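PDB 5MQO: Non-reducing end beta-L-arabinofuranosidase from Bacteroides thetaiotaomicron, which probably hydrolyses glycosidic bonds in the complex pectin of plant cell walls, as a family GH127 glycoside hydrolase of a gut bacterium. Local coordinates for residues E121-K124 with L125-F129; A136-A139 with D140-H144. All blocks are in the same frame, centred on the assembly; numbering follows the deposited sequence.

Contact 1 of 2, residues E121-K124 with L125-F129; sequences ELDK and LMDNF
Met-126 folds back over the carbonyl of Leu-122 within the first turns of alpha-helix 120-136, part of the helical GH127 catalytic domain, and shows how i to i+4 spacing gathers side chains on one flank. Its amide donates to Leu-122 O at 2.8 Å, the shortest of four consecutive i to i+4 backbone bonds; the others join Leu-125 to Glu-121, Asp-127 to Asp-123 and Asn-128 to Lys-124. With CG lying beside its own backbone N (chi1 -73°), the methionine keeps CG 3.3 Å from the same Leu-122 O. The bend at chi3 (-72°) returns the methyl Met-126 CE to 3.9 Å from Asp-123 CA. The methionine chain thus runs back toward the start of the helix along the backbone of Leu-122 and Asp-123, and also touches Val-110 and Ala-111 of helix 102-117 and His-204 of helix 192-208.

Leu-125 takes a different first torsion, CG opposite its backbone N (chi1 171°), and brings methyl CD2 to 4.1 Å from CD2 of Leu-122. The two leucines meet at a slant through single methyls, a light i to i+3 apolar contact.

Asp-123 and Asp-127, one turn apart, form an acidic pair whose charges would be expected to repel each other. Lys-210 makes salt bridges to both, its NZ reaching Asp-123 OD1 and Asp-127 OD2, which would be expected to offset the repulsion and ties this helix to the segment following helix 192-208. The side chain of Asp-127 also leans over the backbone, its CG 3.4 Å from Asp-123 O. Between the two carboxylates, the closest oxygens are Asp-123 OD1 and Asp-127 OD1, 4.3 Å apart.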
loop_
_atom_site.group_PDB
_atom_site.type_symbol
_atom_site.label_atom_id
_atom_site.label_comp_id
_atom_site.label_asym_id
_atom_site.label_seq_id
_atom_site.Cartn_x
_atom_site.Cartn_y
_atom_site.Cartn_z
ATOM N N GLU A 121 7.594 -19.819 -19.683
ATOM C CA GLU A 121 6.278 -20.433 -19.423
ATOM C C GLU A 121 5.196 -19.425 -19.033
ATOM O O GLU A 121 4.017 -19.669 -19.284
ATOM C CB GLU A 121 6.343 -21.572 -18.393
ATOM C CG GLU A 121 6.793 -22.912 -18.994
ATOM C CD GLU A 121 6.042 -24.126 -18.448
ATOM O OE1 GLU A 121 5.593 -24.119 -17.276
ATOM O OE2 GLU A 121 5.908 -25.109 -19.203
ATOM N N LEU A 122 5.582 -18.306 -18.422
ATOM C CA LEU A 122 4.629 -17.207 -18.196
ATOM C C LEU A 122 4.303 -16.474 -19.504
ATOM O O LEU A 122 3.135 -16.123 -19.725
ATOM C CB LEU A 122 5.133 -16.213 -17.132
ATOM C CG LEU A 122 5.245 -16.711 -15.680
ATOM C CD1 LEU A 122 5.588 -15.550 -14.748
ATOM C CD2 LEU A 122 3.993 -17.435 -15.196
ATOM N N ASP A 123 5.309 -16.259 -20.361
ATOM C CA ASP A 123 5.109 -15.490 -21.589
ATOM C C ASP A 123 4.093 -16.171 -22.485
ATOM O O ASP A 123 3.273 -15.504 -23.110
ATOM C CB ASP A 123 6.417 -15.284 -22.352
ATOM C CG ASP A 123 6.319 -14.214 -23.420
ATOM O OD1 ASP A 123 5.429 -13.346 -23.366
ATOM O OD2 ASP A 123 7.149 -14.228 -24.336
ATOM N N LYS A 124 4.134 -17.501 -22.506
ATOM C CA LYS A 124 3.179 -18.321 -23.267
ATOM C C LYS A 124 1.777 -18.327 -22.644
ATOM O O LYS A 124 0.770 -18.092 -23.337
ATOM C CB LYS A 124 3.729 -19.746 -23.434
ATOM C CG LYS A 124 4.951 -19.761 -24.353
ATOM C CD LYS A 124 5.941 -20.893 -24.092
ATOM C CE LYS A 124 7.282 -20.593 -24.766
ATOM N NZ LYS A 124 8.068 -21.807 -25.136
ATOM N N LEU A 125 1.725 -18.585 -21.340
ATOM C CA LEU A 125 0.500 -18.434 -20.548
ATOM C C LEU A 125 -0.163 -17.054 -20.710
ATOM O O LEU A 125 -1.389 -16.941 -20.654
ATOM C CB LEU A 125 0.817 -18.695 -19.081
ATOM C CG LEU A 125 -0.236 -18.397 -18.015
ATOM C CD1 LEU A 125 -1.542 -19.145 -18.243
ATOM C CD2 LEU A 125 0.360 -18.748 -16.655
ATOM N N MET A 126 0.642 -16.012 -20.908
ATOM C CA MET A 126 0.108 -14.676 -21.222
ATOM C C MET A 126 -0.458 -14.580 -22.646
ATOM O O MET A 126 -1.598 -14.138 -22.844
ATOM C CB MET A 126 1.169 -13.590 -20.963
ATOM C CG MET A 126 1.394 -13.359 -19.467
ATOM S SD MET A 126 2.328 -11.895 -19.011
ATOM C CE MET A 126 3.985 -12.354 -19.521
ATOM N N ASP A 127 0.339 -15.008 -23.624
ATOM C CA ASP A 127 -0.088 -15.052 -25.031
ATOM C C ASP A 127 -1.385 -15.809 -25.251
ATOM O O ASP A 127 -2.156 -15.443 -26.141
ATOM C CB ASP A 127 0.995 -15.673 -25.920
ATOM C CG ASP A 127 2.119 -14.703 -26.261
ATOM O OD1 ASP A 127 2.016 -13.475 -26.002
ATOM O OD2 ASP A 127 3.114 -15.186 -26.824
ATOM N N ASN A 128 -1.626 -16.851 -24.457
ATOM C CA ASN A 128 -2.929 -17.536 -24.482
ATOM C C ASN A 128 -4.066 -16.730 -23.848
ATOM O O ASN A 128 -5.174 -16.706 -24.370
ATOM C CB ASN A 128 -2.847 -18.934 -23.858
ATOM C CG ASN A 128 -2.292 -19.956 -24.829
ATOM O OD1 ASN A 128 -2.725 -20.013 -25.989
ATOM N ND2 ASN A 128 -1.322 -20.757 -24.378
ATOM N N PHE A 129 -3.803 -16.080 -22.722
ATOM C CA PHE A 129 -4.817 -15.232 -22.097
ATOM C C PHE A 129 -5.223 -14.109 -23.049
ATOM O O PHE A 129 -6.409 -13.866 -23.270
ATOM C CB PHE A 129 -4.302 -14.647 -20.782
ATOM C CG PHE A 129 -5.326 -13.833 -20.058
ATOM C CD1 PHE A 129 -6.286 -14.454 -19.270
ATOM C CD2 PHE A 129 -5.353 -12.450 -20.182
ATOM C CE1 PHE A 129 -7.250 -13.706 -18.608
ATOM C CE2 PHE A 129 -6.315 -11.703 -19.524
ATOM C CZ PHE A 129 -7.266 -12.330 -18.739
#

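Contact 2 of 2, residues A136-A139 with D140-H144; sequences AQRA and DGYIH
Arg-138 and Asp-140 clasp each other across a hairpin-like reversal just after helix 120-136, a type I turn followed by a G1 bulge at Gly-141. The arginine presents one side of its guanidinium: NE donates to Asp-140 OD1 at 3.0 Å, while NH2 reaches the syn lone pair of Asp-140 OD2 at 2.8 Å. The salt bridge thus has two prongs, one to each oxygen, although it is twisted, with the guanidinium and carboxylate planes 48° apart. A bend at chi3 of Arg-138 (-53°) turns the group back over the turn.

Tyr-142 covers one face of that guanidinium. Its CB sits over the centre of the group, 3.4 Å from Arg-138 CZ, and its CD2 lies 3.4 Å from Arg-138 NH1. The ring and guanidinium planes are only 13° from parallel, but it is CB rather than the ring that lies over the centre of the guanidinium.

Behind these side chains, the backbone closes the turn. Arg-138 N donates to Tyr-142 O at 2.9 Å, and Asp-140 OD1 also accepts a weak bond from Tyr-142 N, linking the carboxylate to the returning chain. Gly-141 takes a positive phi, where a side chain would be jammed against the preceding carbonyl oxygen. Its own carbonyl is met by the extended Gln-137, whose NE2 donates to Gly-141 O at 3.1 Å in a nearly straight bond.

The same Gln-137 NE2 also binds Ala-216 O, joining the turn to helix 212-230. On that helix Phe-223 packs edge-to-face with Tyr-142 and touches Asp-140, while Ala-136 and Ile-143 touch the loop residue Val-148; the turn thus follows helix 120-136 and packs against helix 212-230.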
loop_
_atom_site.group_PDB
_atom_site.type_symbol
_atom_site.label_atom_id
_atom_site.label_comp_id
_atom_site.label_asym_id
_atom_site.label_seq_id
_atom_site.Cartn_x
_atom_site.Cartn_y
_atom_site.Cartn_z
ATOM N N ALA A 136 -12.349 -11.904 -28.387
ATOM C CA ALA A 136 -13.610 -11.415 -27.827
ATOM C C ALA A 136 -13.941 -9.921 -28.007
ATOM O O ALA A 136 -15.067 -9.511 -27.740
ATOM C CB ALA A 136 -13.651 -11.748 -26.351
ATOM N N GLN A 137 -12.987 -9.099 -28.421
ATOM C CA GLN A 137 -13.213 -7.646 -28.473
ATOM C C GLN A 137 -13.906 -7.227 -29.772
ATOM O O GLN A 137 -13.575 -7.755 -30.826
ATOM C CB GLN A 137 -11.867 -6.928 -28.350
ATOM C CG GLN A 137 -11.963 -5.437 -28.082
ATOM C CD GLN A 137 -10.609 -4.797 -27.859
ATOM O OE1 GLN A 137 -9.610 -5.255 -28.382
ATOM N NE2 GLN A 137 -10.575 -3.729 -27.077
ATOM N N ARG A 138 -14.832 -6.268 -29.726
ATOM C CA ARG A 138 -15.384 -5.690 -30.981
ATOM C C ARG A 138 -14.392 -4.738 -31.709
ATOM O O ARG A 138 -13.253 -4.545 -31.278
ATOM C CB ARG A 138 -16.712 -4.979 -30.717
ATOM C CG ARG A 138 -17.764 -5.859 -30.078
ATOM C CD ARG A 138 -19.159 -5.267 -30.243
ATOM N NE ARG A 138 -19.305 -3.861 -29.798
ATOM C CZ ARG A 138 -20.222 -3.400 -28.936
ATOM N NH1 ARG A 138 -21.136 -4.193 -28.361
ATOM N NH2 ARG A 138 -20.241 -2.108 -28.662
ATOM N N ALA A 139 -14.809 -4.172 -32.833
ATOM C CA ALA A 139 -14.003 -3.150 -33.513
ATOM C C ALA A 139 -13.959 -1.859 -32.690
ATOM O O ALA A 139 -12.905 -1.222 -32.587
ATOM C CB ALA A 139 -14.553 -2.874 -34.911
ATOM N N ASP A 140 -15.111 -1.490 -32.111
ATOM C CA ASP A 140 -15.246 -0.263 -31.324
ATOM C C ASP A 140 -14.607 -0.333 -29.916
ATOM O O ASP A 140 -14.582 0.681 -29.197
ATOM C CB ASP A 140 -16.715 0.230 -31.277
ATOM C CG ASP A 140 -17.653 -0.653 -30.422
ATOM O OD1 ASP A 140 -17.238 -1.686 -29.850
ATOM O OD2 ASP A 140 -18.850 -0.293 -30.324
ATOM N N GLY A 141 -14.101 -1.508 -29.530
ATOM C CA GLY A 141 -13.329 -1.658 -28.299
ATOM C C GLY A 141 -14.042 -2.359 -27.158
ATOM O O GLY A 141 -13.389 -2.784 -26.212
ATOM N N TYR A 142 -15.370 -2.467 -27.230
ATOM C CA TYR A 142 -16.159 -3.217 -26.244
ATOM C C TYR A 142 -15.618 -4.618 -26.063
ATOM O O TYR A 142 -15.038 -5.179 -26.998
ATOM C CB TYR A 142 -17.595 -3.358 -26.731
ATOM C CG TYR A 142 -18.608 -3.685 -25.663
ATOM C CD1 TYR A 142 -18.982 -2.716 -24.740
ATOM C CD2 TYR A 142 -19.243 -4.940 -25.601
ATOM C CE1 TYR A 142 -19.937 -2.968 -23.768
ATOM C CE2 TYR A 142 -20.204 -5.211 -24.626
ATOM C CZ TYR A 142 -20.550 -4.211 -23.713
ATOM O OH TYR A 142 -21.493 -4.403 -22.729
ATOM N N ILE A 143 -15.806 -5.183 -24.873
ATOM C CA ILE A 143 -15.589 -6.621 -24.666
ATOM C C ILE A 143 -16.786 -7.249 -23.956
ATOM O O ILE A 143 -17.265 -6.732 -22.947
ATOM C CB ILE A 143 -14.278 -6.925 -23.912
ATOM C CG1 ILE A 143 -13.096 -6.375 -24.721
ATOM C CG2 ILE A 143 -14.154 -8.432 -23.670
ATOM C CD1 ILE A 143 -11.729 -6.682 -24.172
ATOM N N HIS A 144 -17.260 -8.362 -24.524
ATOM C CA HIS A 144 -18.392 -9.118 -24.002
ATOM C C HIS A 144 -17.754 -10.230 -23.147
ATOM O O HIS A 144 -17.262 -11.225 -23.675
ATOM C CB HIS A 144 -19.276 -9.633 -25.178
ATOM C CG HIS A 144 -20.711 -9.905 -24.807
ATOM N ND1 HIS A 144 -21.563 -8.927 -24.335
ATOM C CD2 HIS A 144 -21.443 -11.046 -24.849
ATOM C CE1 HIS A 144 -22.747 -9.456 -24.083
ATOM N NE2 HIS A 144 -22.702 -10.740 -24.390
#

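Contacts 1 and 2 follow one another along the chain, their centres about 21 Å apart and their nearest atoms about 8 Å apart, on the same side of the chain's centre. Both are local and near the surface, yet they illustrate different solutions. Within helix 120-136, contact 1 relies on repetitive backbone bonding, and its buried Met-126 faces helices 102-117 and 192-208. Contact 2, partly buried, begins as that helix ends; lacking regular structure, it uses side-chain bonds and a glycine to shape the turn, leaning on helix 212-230. Their electrostatics differ likewise: the acids of 121-129 share a lysine from outside, whereas 136-144 pairs opposite charges within itself.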